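Local coordinates for protein 2,3-bisphosphoglycerate-independent phosphoglycerate mutase (Pyrococcus horikoshii, PDB 2ZKT) that probably interconverts 2-phosphoglycerate and 3-phosphoglycerate in glycolysis, as a metal-dependent phosphoglycerate mutase that does not need 2,3-bisphosphoglycerate, at residues 23-31 with 376-384; 60-70 with 254-264. All coordinates share one frame; numbering follows the deposited sequence.

Both interactions belong to the metal-binding domain of the alkaline phosphatase superfamily. Interaction 2 packs helix 60-67 against helix 254-261 near the centre of the chain, and its first residue, Ser-60, is a zinc ligand whose side chain is also about 6 Å from another bound zinc ion. Interaction 1 ties segments 23-31 and 376-384 by a salt bridge and hydrogen bonds at the helix starts, toward the periphery; there the side chain of Phe-378 is about 12 Å from the calcium ion. The centres of the two contacts are about 27 Å apart and their nearest atoms about 11 Å, so they do not touch. Interaction 1 joins parts far apart in sequence, and both segments of interaction 2 fall between them.

Interaction 1: 23-31 with 376-384; sequences LNGLTPLEY and KRFGEREAM
Arg-381 takes hold of the Glu-30 carboxylate side-on, NH2 meeting OE1 at 2.7 Å and NE meeting OE2 at 2.9 Å, each on a syn lone pair. The two flat groups are turned 27° apart, which leaves both oxygens somewhat tilted from the guanidinium plane. NH2 also donates to the carbonyl O of Gly-25 at 3.1 Å, a partner that does lie in that plane and is met on a lone pair. Bends at chi2 (59°) and chi3 (74°) fold the arginine side chain back, so that NE and NH2 come to the carboxylate that its backbone N already meets; Arg-381 N binds Glu-30 OE2 at 3.1 Å, nearly along the C-O axis. With Thr-27 N on the anti side of OE1, four N-H groups fix the rotation of Glu-30, and a water links OE2 to Glu-382 N. The Glu-30 carboxylate thus sits at the N-terminal end of the helix that begins at Glu-380, which probably favours its charged form.

Thr-27 and Glu-30 form a capping box at the start of helix 28-31: Thr-27 OG1 accepts from Glu-30 N and donates a hydrogen bond to Glu-380 OE1, 2.7 Å away and met from above the carboxylate plane. That brings OE1 of Glu-380 to 4.2 Å from OE2 of Glu-30, a like-charge approach that Arg-381 probably eases. Gly-379, the N-cap of the second helix, lets the backbones close up, since a CB there would run into Glu-30 CG. Below the polar layer, Leu-29 CD2 makes an off-centre CH-pi contact with the Phe-378 ring, 4.2 Å from its centroid.

Farther out, Glu-380 OE2 is held by Asp-17 N. Leu-29 rests on Ile-320 of helix 313-331 and on Pro-362 of strand 361-366, while Phe-378 packs on that same strand and on Met-37 of helix 35-43.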
loop_
_atom_site.group_PDB
_atom_site.type_symbol
_atom_site.label_atom_id
_atom_site.label_comp_id
_atom_site.label_asym_id
_atom_site.label_seq_id
_atom_site.Cartn_x
_atom_site.Cartn_y
_atom_site.Cartn_z
ATOM N N LEU B 23 9.478 -3.424 -7.067
ATOM C CA LEU B 23 8.772 -3.220 -5.806
ATOM C C LEU B 23 9.598 -3.816 -4.667
ATOM O O LEU B 23 9.055 -4.221 -3.634
ATOM C CB LEU B 23 7.387 -3.868 -5.838
ATOM C CG LEU B 23 6.458 -3.438 -6.982
ATOM C CD1 LEU B 23 5.111 -4.144 -6.804
ATOM C CD2 LEU B 23 6.278 -1.918 -6.997
ATOM N N ASN B 24 10.919 -3.879 -4.872
ATOM C CA ASN B 24 11.846 -4.400 -3.862
ATOM C C ASN B 24 11.583 -5.875 -3.540
ATOM O O ASN B 24 11.741 -6.301 -2.396
ATOM C CB ASN B 24 11.747 -3.565 -2.565
ATOM C CG ASN B 24 11.781 -2.057 -2.831
ATOM O OD1 ASN B 24 12.717 -1.546 -3.449
ATOM N ND2 ASN B 24 10.755 -1.343 -2.360
ATOM N N GLY B 25 11.173 -6.645 -4.549
ATOM C CA GLY B 25 10.918 -8.063 -4.337
ATOM C C GLY B 25 9.567 -8.391 -3.724
ATOM O O GLY B 25 9.325 -9.533 -3.339
ATOM N N LEU B 26 8.686 -7.393 -3.620
ATOM C CA LEU B 26 7.362 -7.613 -3.063
ATOM C C LEU B 26 6.373 -7.755 -4.200
ATOM O O LEU B 26 6.674 -7.436 -5.365
ATOM C CB LEU B 26 6.928 -6.434 -2.180
ATOM C CG LEU B 26 7.869 -5.974 -1.045
ATOM C CD1 LEU B 26 7.159 -4.914 -0.220
ATOM C CD2 LEU B 26 8.278 -7.161 -0.161
ATOM N N THR B 27 5.190 -8.269 -3.870
ATOM C CA THR B 27 4.133 -8.399 -4.855
ATOM C C THR B 27 3.330 -7.107 -4.716
ATOM O O THR B 27 3.437 -6.411 -3.698
ATOM C CB THR B 27 3.204 -9.565 -4.535
ATOM O OG1 THR B 27 2.587 -9.331 -3.260
ATOM C CG2 THR B 27 3.987 -10.891 -4.513
ATOM N N PRO B 28 2.528 -6.761 -5.739
ATOM C CA PRO B 28 1.710 -5.539 -5.690
ATOM C C PRO B 28 0.875 -5.466 -4.405
ATOM O O PRO B 28 0.727 -4.398 -3.811
ATOM C CB PRO B 28 0.836 -5.665 -6.944
ATOM C CG PRO B 28 1.791 -6.311 -7.917
ATOM C CD PRO B 28 2.443 -7.398 -7.071
ATOM N N LEU B 29 0.336 -6.607 -3.982
ATOM C CA LEU B 29 -0.485 -6.660 -2.776
ATOM C C LEU B 29 0.316 -6.347 -1.523
ATOM O O LEU B 29 -0.182 -5.675 -0.622
ATOM C CB LEU B 29 -1.139 -8.047 -2.612
ATOM C CG LEU B 29 -1.810 -8.286 -1.235
ATOM C CD1 LEU B 29 -2.793 -7.160 -0.905
ATOM C CD2 LEU B 29 -2.530 -9.636 -1.257
ATOM N N GLU B 30 1.557 -6.826 -1.467
ATOM C CA GLU B 30 2.392 -6.585 -0.296
ATOM C C GLU B 30 2.852 -5.127 -0.277
ATOM O O GLU B 30 2.728 -4.435 0.743
ATOM C CB GLU B 30 3.595 -7.549 -0.296
ATOM C CG GLU B 30 3.191 -9.013 -0.119
ATOM C CD GLU B 30 4.304 -9.997 -0.480
ATOM O OE1 GLU B 30 5.135 -9.666 -1.366
ATOM O OE2 GLU B 30 4.338 -11.114 0.108
ATOM N N TYR B 31 3.348 -4.673 -1.433
ATOM C CA TYR B 31 3.848 -3.307 -1.643
ATOM C C TYR B 31 2.754 -2.253 -1.396
ATOM O O TYR B 31 2.985 -1.261 -0.722
ATOM C CB TYR B 31 4.369 -3.183 -3.087
ATOM C CG TYR B 31 4.924 -1.823 -3.466
ATOM C CD1 TYR B 31 6.221 -1.448 -3.105
ATOM C CD2 TYR B 31 4.157 -0.912 -4.205
ATOM C CE1 TYR B 31 6.742 -0.205 -3.465
ATOM C CE2 TYR B 31 4.672 0.338 -4.574
ATOM C CZ TYR B 31 5.966 0.683 -4.200
ATOM O OH TYR B 31 6.492 1.915 -4.559
ATOM N N LYS B 376 -0.001 -10.825 10.695
ATOM C CA LYS B 376 -0.213 -9.397 10.956
ATOM C C LYS B 376 -0.682 -8.571 9.758
ATOM O O LYS B 376 -1.443 -7.617 9.933
ATOM C CB LYS B 376 1.078 -8.775 11.518
ATOM C CG LYS B 376 1.543 -9.368 12.847
ATOM C CD LYS B 376 0.497 -9.160 13.942
ATOM C CE LYS B 376 0.974 -9.711 15.289
ATOM N NZ LYS B 376 -0.043 -9.519 16.383
ATOM N N ARG B 377 -0.225 -8.913 8.550
ATOM C CA ARG B 377 -0.626 -8.184 7.343
ATOM C C ARG B 377 -1.188 -9.119 6.279
ATOM O O ARG B 377 -1.077 -10.345 6.391
ATOM C CB ARG B 377 0.560 -7.416 6.749
ATOM C CG ARG B 377 0.956 -6.172 7.527
ATOM C CD ARG B 377 2.132 -5.475 6.855
ATOM N NE ARG B 377 3.242 -6.402 6.641
ATOM C CZ ARG B 377 3.928 -6.990 7.622
ATOM N NH1 ARG B 377 3.622 -6.744 8.896
ATOM N NH2 ARG B 377 4.914 -7.839 7.327
ATOM N N PHE B 378 -1.790 -8.543 5.238
ATOM C CA PHE B 378 -2.363 -9.359 4.170
ATOM C C PHE B 378 -1.432 -9.386 2.963
ATOM O O PHE B 378 -1.253 -8.382 2.281
ATOM C CB PHE B 378 -3.751 -8.831 3.764
ATOM C CG PHE B 378 -4.493 -9.741 2.803
ATOM C CD1 PHE B 378 -4.593 -11.120 3.057
ATOM C CD2 PHE B 378 -5.087 -9.229 1.646
ATOM C CE1 PHE B 378 -5.267 -11.975 2.178
ATOM C CE2 PHE B 378 -5.770 -10.078 0.751
ATOM C CZ PHE B 378 -5.859 -11.460 1.018
ATOM N N GLY B 379 -0.831 -10.547 2.710
ATOM C CA GLY B 379 0.078 -10.684 1.582
ATOM C C GLY B 379 0.363 -12.149 1.290
ATOM O O GLY B 379 0.127 -13.015 2.142
ATOM N N GLU B 380 0.882 -12.433 0.098
ATOM C CA GLU B 380 1.170 -13.811 -0.279
ATOM C C GLU B 380 2.127 -14.525 0.682
ATOM O O GLU B 380 1.872 -15.673 1.060
ATOM C CB GLU B 380 1.711 -13.884 -1.717
ATOM C CG GLU B 380 0.660 -13.539 -2.775
ATOM C CD GLU B 380 0.671 -12.059 -3.166
ATOM O OE1 GLU B 380 0.913 -11.199 -2.286
ATOM O OE2 GLU B 380 0.435 -11.761 -4.364
ATOM N N ARG B 381 3.220 -13.868 1.089
ATOM C CA ARG B 381 4.149 -14.527 2.002
ATOM C C ARG B 381 3.542 -14.743 3.387
ATOM O O ARG B 381 3.847 -15.729 4.062
ATOM C CB ARG B 381 5.483 -13.749 2.101
ATOM C CG ARG B 381 6.602 -14.362 1.211
ATOM C CD ARG B 381 6.193 -14.399 -0.270
ATOM N NE ARG B 381 6.223 -13.071 -0.890
ATOM C CZ ARG B 381 7.329 -12.480 -1.351
ATOM N NH1 ARG B 381 8.502 -13.096 -1.273
ATOM N NH2 ARG B 381 7.272 -11.264 -1.871
ATOM N N GLU B 382 2.662 -13.826 3.795
ATOM C CA GLU B 382 1.993 -13.929 5.088
ATOM C C GLU B 382 0.961 -15.085 5.018
ATOM O O GLU B 382 0.834 -15.883 5.951
ATOM C CB GLU B 382 1.302 -12.590 5.400
ATOM C CG GLU B 382 0.991 -12.334 6.878
ATOM C CD GLU B 382 2.228 -11.979 7.713
ATOM O OE1 GLU B 382 3.234 -11.513 7.138
ATOM O OE2 GLU B 382 2.184 -12.144 8.949
ATOM N N ALA B 383 0.244 -15.178 3.897
ATOM C CA ALA B 383 -0.754 -16.230 3.727
ATOM C C ALA B 383 -0.099 -17.611 3.756
ATOM O O ALA B 383 -0.697 -18.618 4.113
ATOM C CB ALA B 383 -1.444 -16.006 2.379
ATOM N N MET B 384 1.178 -17.641 3.320
ATOM C CA MET B 384 1.944 -18.880 3.382
ATOM C C MET B 384 2.109 -19.364 4.833
ATOM O O MET B 384 2.463 -20.505 5.105
ATOM C CB MET B 384 3.332 -18.611 2.775
ATOM C CG MET B 384 3.375 -18.753 1.246
ATOM S SD MET B 384 4.986 -18.295 0.575
ATOM C CE MET B 384 4.418 -17.130 -0.678
HETATM O O HOH W 1 11.155 -11.734 -2.881
HETATM O O HOH W 2 3.090 -10.816 2.892
#

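Interaction 2: 60-70 with 254-264; sequences SDTAHLSIFGY and LVKGVARAVGF. With ZN (zinc ion), chain G.
Val-255 sets CG1 over one face of the His-64 imidazole, 3.9 Å from the ring centroid, in a CH-pi contact beside a zinc site; no hydrogen bond joins the two segments. The Val-255 chi1 of 176° puts CG1 anti to the backbone N, while CG2 lies beside His-64 CE1 at 3.6 Å. The ring is steadied by ND1, which donates to Ser-60 O at 2.9 Å within the ring plane. That carbonyl also receives His-64 N from the opposite face of its plane. Ser-60 itself binds the zinc ion through OG at 2.6 Å, with Asp-13, Asp-346 and His-347 completing the site, so His-64 is a second-shell neighbour gripping the backbone of a ligand.

One turn along, Val-258 turns CG2 to Asp-61 and CG1 to the Phe-68 ring, meeting CE2 in the ring plane at 3.6 Å. Asp-61 CB also touches both methyls of Leu-254.

Helices 60-67 and 254-261 run in roughly the same direction, crossing at -37° with their axes 9.5 Å apart at closest approach, and pack against the mixed sheet of this alkaline phosphatase-type domain: His-64 reaches Ile-11 of strand 6-12 and Val-255 reaches Phe-298 of strand 296-301. Each helix closes in a Schellman motif, at Gly-69 and Gly-263.

The Phe-68 ring has Val-262 CG2 over one face and meets the Phe-264 ring obliquely, centroids 5.0 Å apart and planes at 38°. With an alanine in place of Phe-68, Val-258 CG1 and the Phe-264 ring would probably lose their shared partner and a gap would open beside Val-258, Ala-259 and Val-262. Tyr-70 slides past Val-262, CE2 meeting CG1 at 3.5 Å; its hydroxyl bonds to Met-236 O, as the Asp-61 carboxylate does to the Tyr-76 hydroxyl.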
loop_
_atom_site.group_PDB
_atom_site.type_symbol
_atom_site.label_atom_id
_atom_site.label_comp_id
_atom_site.label_asym_id
_atom_site.label_seq_id
_atom_site.Cartn_x
_atom_site.Cartn_y
_atom_site.Cartn_z
ATOM N N SER B 60 -11.550 -17.114 -15.777
ATOM C CA SER B 60 -12.389 -16.386 -14.823
ATOM C C SER B 60 -13.697 -17.110 -14.456
ATOM O O SER B 60 -14.132 -17.065 -13.305
ATOM C CB SER B 60 -12.712 -14.989 -15.370
ATOM O OG SER B 60 -12.862 -14.049 -14.315
ATOM N N ASP B 61 -14.321 -17.774 -15.433
ATOM C CA ASP B 61 -15.587 -18.479 -15.191
ATOM C C ASP B 61 -15.434 -19.717 -14.292
ATOM O O ASP B 61 -16.177 -19.870 -13.312
ATOM C CB ASP B 61 -16.250 -18.854 -16.534
ATOM C CG ASP B 61 -15.296 -19.570 -17.488
ATOM O OD1 ASP B 61 -14.087 -19.682 -17.167
ATOM O OD2 ASP B 61 -15.757 -20.014 -18.570
ATOM N N THR B 62 -14.476 -20.588 -14.619
ATOM C CA THR B 62 -14.223 -21.801 -13.830
ATOM C C THR B 62 -13.719 -21.466 -12.402
ATOM O O THR B 62 -13.987 -22.203 -11.444
ATOM C CB THR B 62 -13.168 -22.720 -14.529
ATOM O OG1 THR B 62 -11.927 -22.003 -14.693
ATOM C CG2 THR B 62 -13.680 -23.181 -15.908
ATOM N N ALA B 63 -12.990 -20.352 -12.269
ATOM C CA ALA B 63 -12.465 -19.933 -10.968
ATOM C C ALA B 63 -13.608 -19.514 -10.051
ATOM O O ALA B 63 -13.568 -19.762 -8.838
ATOM C CB ALA B 63 -11.470 -18.762 -11.131
ATOM N N HIS B 64 -14.629 -18.879 -10.631
ATOM C CA HIS B 64 -15.761 -18.411 -9.832
ATOM C C HIS B 64 -16.737 -19.546 -9.472
ATOM O O HIS B 64 -17.407 -19.516 -8.447
ATOM C CB HIS B 64 -16.484 -17.287 -10.591
ATOM C CG HIS B 64 -15.841 -15.951 -10.290
ATOM N ND1 HIS B 64 -14.952 -15.334 -11.112
ATOM C CD2 HIS B 64 -16.038 -15.130 -9.166
ATOM C CE1 HIS B 64 -14.634 -14.165 -10.504
ATOM N NE2 HIS B 64 -15.274 -14.019 -9.337
ATOM N N LEU B 65 -16.859 -20.556 -10.367
ATOM C CA LEU B 65 -17.670 -21.710 -9.975
ATOM C C LEU B 65 -17.063 -22.329 -8.718
ATOM O O LEU B 65 -17.732 -22.805 -7.807
ATOM C CB LEU B 65 -17.647 -22.768 -11.095
ATOM C CG LEU B 65 -18.642 -22.522 -12.245
ATOM C CD1 LEU B 65 -18.357 -23.430 -13.438
ATOM C CD2 LEU B 65 -20.104 -22.789 -11.877
ATOM N N SER B 66 -15.712 -22.336 -8.728
ATOM C CA SER B 66 -14.964 -22.872 -7.596
ATOM C C SER B 66 -15.172 -22.024 -6.333
ATOM O O SER B 66 -15.495 -22.534 -5.265
ATOM C CB SER B 66 -13.477 -22.900 -7.983
ATOM O OG SER B 66 -12.709 -23.470 -6.923
ATOM N N ILE B 67 -14.996 -20.710 -6.461
ATOM C CA ILE B 67 -15.172 -19.778 -5.351
ATOM C C ILE B 67 -16.583 -19.881 -4.751
ATOM O O ILE B 67 -16.750 -19.735 -3.537
ATOM C CB ILE B 67 -14.928 -18.321 -5.818
ATOM C CG1 ILE B 67 -13.456 -18.142 -6.238
ATOM C CG2 ILE B 67 -15.316 -17.338 -4.724
ATOM C CD1 ILE B 67 -12.429 -18.344 -5.124
ATOM N N PHE B 68 -17.594 -20.130 -5.592
ATOM C CA PHE B 68 -18.971 -20.239 -5.090
ATOM C C PHE B 68 -19.253 -21.571 -4.387
ATOM O O PHE B 68 -20.351 -21.770 -3.851
ATOM C CB PHE B 68 -19.995 -20.021 -6.223
ATOM C CG PHE B 68 -20.044 -18.602 -6.728
ATOM C CD1 PHE B 68 -20.168 -17.536 -5.835
ATOM C CD2 PHE B 68 -19.945 -18.330 -8.094
ATOM C CE1 PHE B 68 -20.191 -16.203 -6.300
ATOM C CE2 PHE B 68 -19.965 -17.022 -8.578
ATOM C CZ PHE B 68 -20.087 -15.947 -7.680
ATOM N N GLY B 69 -18.267 -22.477 -4.402
ATOM C CA GLY B 69 -18.408 -23.765 -3.727
ATOM C C GLY B 69 -18.578 -25.005 -4.593
ATOM O O GLY B 69 -18.877 -26.091 -4.083
ATOM N N TYR B 70 -18.385 -24.871 -5.901
ATOM C CA TYR B 70 -18.556 -26.012 -6.799
ATOM C C TYR B 70 -17.225 -26.552 -7.308
ATOM O O TYR B 70 -16.198 -25.867 -7.262
ATOM C CB TYR B 70 -19.422 -25.602 -8.005
ATOM C CG TYR B 70 -20.810 -25.117 -7.624
ATOM C CD1 TYR B 70 -21.836 -26.029 -7.306
ATOM C CD2 TYR B 70 -21.084 -23.754 -7.522
ATOM C CE1 TYR B 70 -23.092 -25.588 -6.898
ATOM C CE2 TYR B 70 -22.338 -23.298 -7.108
ATOM C CZ TYR B 70 -23.338 -24.216 -6.798
ATOM O OH TYR B 70 -24.578 -23.757 -6.400
ATOM N N LEU B 254 -19.212 -11.703 -17.621
ATOM C CA LEU B 254 -18.932 -13.112 -17.352
ATOM C C LEU B 254 -19.144 -13.544 -15.896
ATOM O O LEU B 254 -19.638 -14.646 -15.636
ATOM C CB LEU B 254 -17.501 -13.451 -17.793
ATOM C CG LEU B 254 -17.109 -14.929 -17.683
ATOM C CD1 LEU B 254 -18.127 -15.798 -18.410
ATOM C CD2 LEU B 254 -15.714 -15.132 -18.265
ATOM N N VAL B 255 -18.783 -12.684 -14.943
ATOM C CA VAL B 255 -18.946 -13.040 -13.541
ATOM C C VAL B 255 -20.400 -12.891 -13.096
ATOM O O VAL B 255 -20.878 -13.659 -12.244
ATOM C CB VAL B 255 -18.004 -12.198 -12.636
ATOM C CG1 VAL B 255 -18.248 -12.519 -11.159
ATOM C CG2 VAL B 255 -16.546 -12.495 -13.005
ATOM N N LYS B 256 -21.106 -11.914 -13.665
ATOM C CA LYS B 256 -22.519 -11.716 -13.331
ATOM C C LYS B 256 -23.263 -12.969 -13.811
ATOM O O LYS B 256 -24.216 -13.431 -13.168
ATOM C CB LYS B 256 -23.083 -10.493 -14.060
ATOM C CG LYS B 256 -22.416 -9.173 -13.699
ATOM C CD LYS B 256 -22.916 -8.060 -14.606
ATOM C CE LYS B 256 -24.436 -7.930 -14.530
ATOM N NZ LYS B 256 -24.957 -6.941 -15.518
ATOM N N GLY B 257 -22.801 -13.507 -14.946
ATOM C CA GLY B 257 -23.406 -14.699 -15.531
ATOM C C GLY B 257 -23.278 -15.922 -14.639
ATOM O O GLY B 257 -24.262 -16.619 -14.364
ATOM N N VAL B 258 -22.055 -16.192 -14.179
ATOM C CA VAL B 258 -21.830 -17.333 -13.301
ATOM C C VAL B 258 -22.682 -17.166 -12.045
ATOM O O VAL B 258 -23.391 -18.084 -11.634
ATOM C CB VAL B 258 -20.333 -17.449 -12.904
ATOM C CG1 VAL B 258 -20.152 -18.571 -11.876
ATOM C CG2 VAL B 258 -19.485 -17.724 -14.157
ATOM N N ALA B 259 -22.622 -15.983 -11.435
ATOM C CA ALA B 259 -23.390 -15.723 -10.224
ATOM C C ALA B 259 -24.880 -15.977 -10.458
ATOM O O ALA B 259 -25.553 -16.587 -9.620
ATOM C CB ALA B 259 -23.161 -14.294 -9.763
ATOM N N ARG B 260 -25.395 -15.515 -11.602
ATOM C CA ARG B 260 -26.813 -15.710 -11.926
ATOM C C ARG B 260 -27.130 -17.187 -12.102
ATOM O O ARG B 260 -28.133 -17.683 -11.578
ATOM C CB ARG B 260 -27.198 -14.937 -13.201
ATOM C CG ARG B 260 -27.680 -13.513 -12.912
ATOM C CD ARG B 260 -27.769 -12.634 -14.156
ATOM N NE ARG B 260 -28.209 -11.283 -13.794
ATOM C CZ ARG B 260 -28.025 -10.195 -14.547
ATOM N NH1 ARG B 260 -27.404 -10.286 -15.722
ATOM N NH2 ARG B 260 -28.452 -9.013 -14.115
ATOM N N ALA B 261 -26.270 -17.887 -12.844
ATOM C CA ALA B 261 -26.470 -19.314 -13.072
ATOM C C ALA B 261 -26.610 -20.094 -11.752
ATOM O O ALA B 261 -27.447 -20.985 -11.659
ATOM C CB ALA B 261 -25.318 -19.886 -13.908
ATOM N N VAL B 262 -25.815 -19.761 -10.730
ATOM C CA VAL B 262 -25.913 -20.504 -9.471
ATOM C C VAL B 262 -26.984 -19.974 -8.512
ATOM O O VAL B 262 -27.159 -20.507 -7.407
ATOM C CB VAL B 262 -24.533 -20.608 -8.746
ATOM C CG1 VAL B 262 -23.525 -21.280 -9.676
ATOM C CG2 VAL B 262 -24.036 -19.227 -8.314
ATOM N N GLY B 263 -27.700 -18.929 -8.936
ATOM C CA GLY B 263 -28.796 -18.420 -8.115
ATOM C C GLY B 263 -28.696 -17.093 -7.384
ATOM O O GLY B 263 -29.545 -16.799 -6.539
ATOM N N PHE B 264 -27.682 -16.285 -7.684
ATOM C CA PHE B 264 -27.551 -14.991 -7.008
ATOM C C PHE B 264 -28.420 -13.910 -7.657
ATOM O O PHE B 264 -28.756 -14.002 -8.846
ATOM C CB PHE B 264 -26.085 -14.524 -7.038
ATOM C CG PHE B 264 -25.208 -15.202 -6.024
ATOM C CD1 PHE B 264 -24.793 -16.524 -6.210
ATOM C CD2 PHE B 264 -24.795 -14.523 -4.875
ATOM C CE1 PHE B 264 -23.975 -17.151 -5.267
ATOM C CE2 PHE B 264 -23.978 -15.146 -3.926
ATOM C CZ PHE B 264 -23.568 -16.457 -4.119
HETATM ZN ZN ZN G . -10.775 -13.207 -13.048
#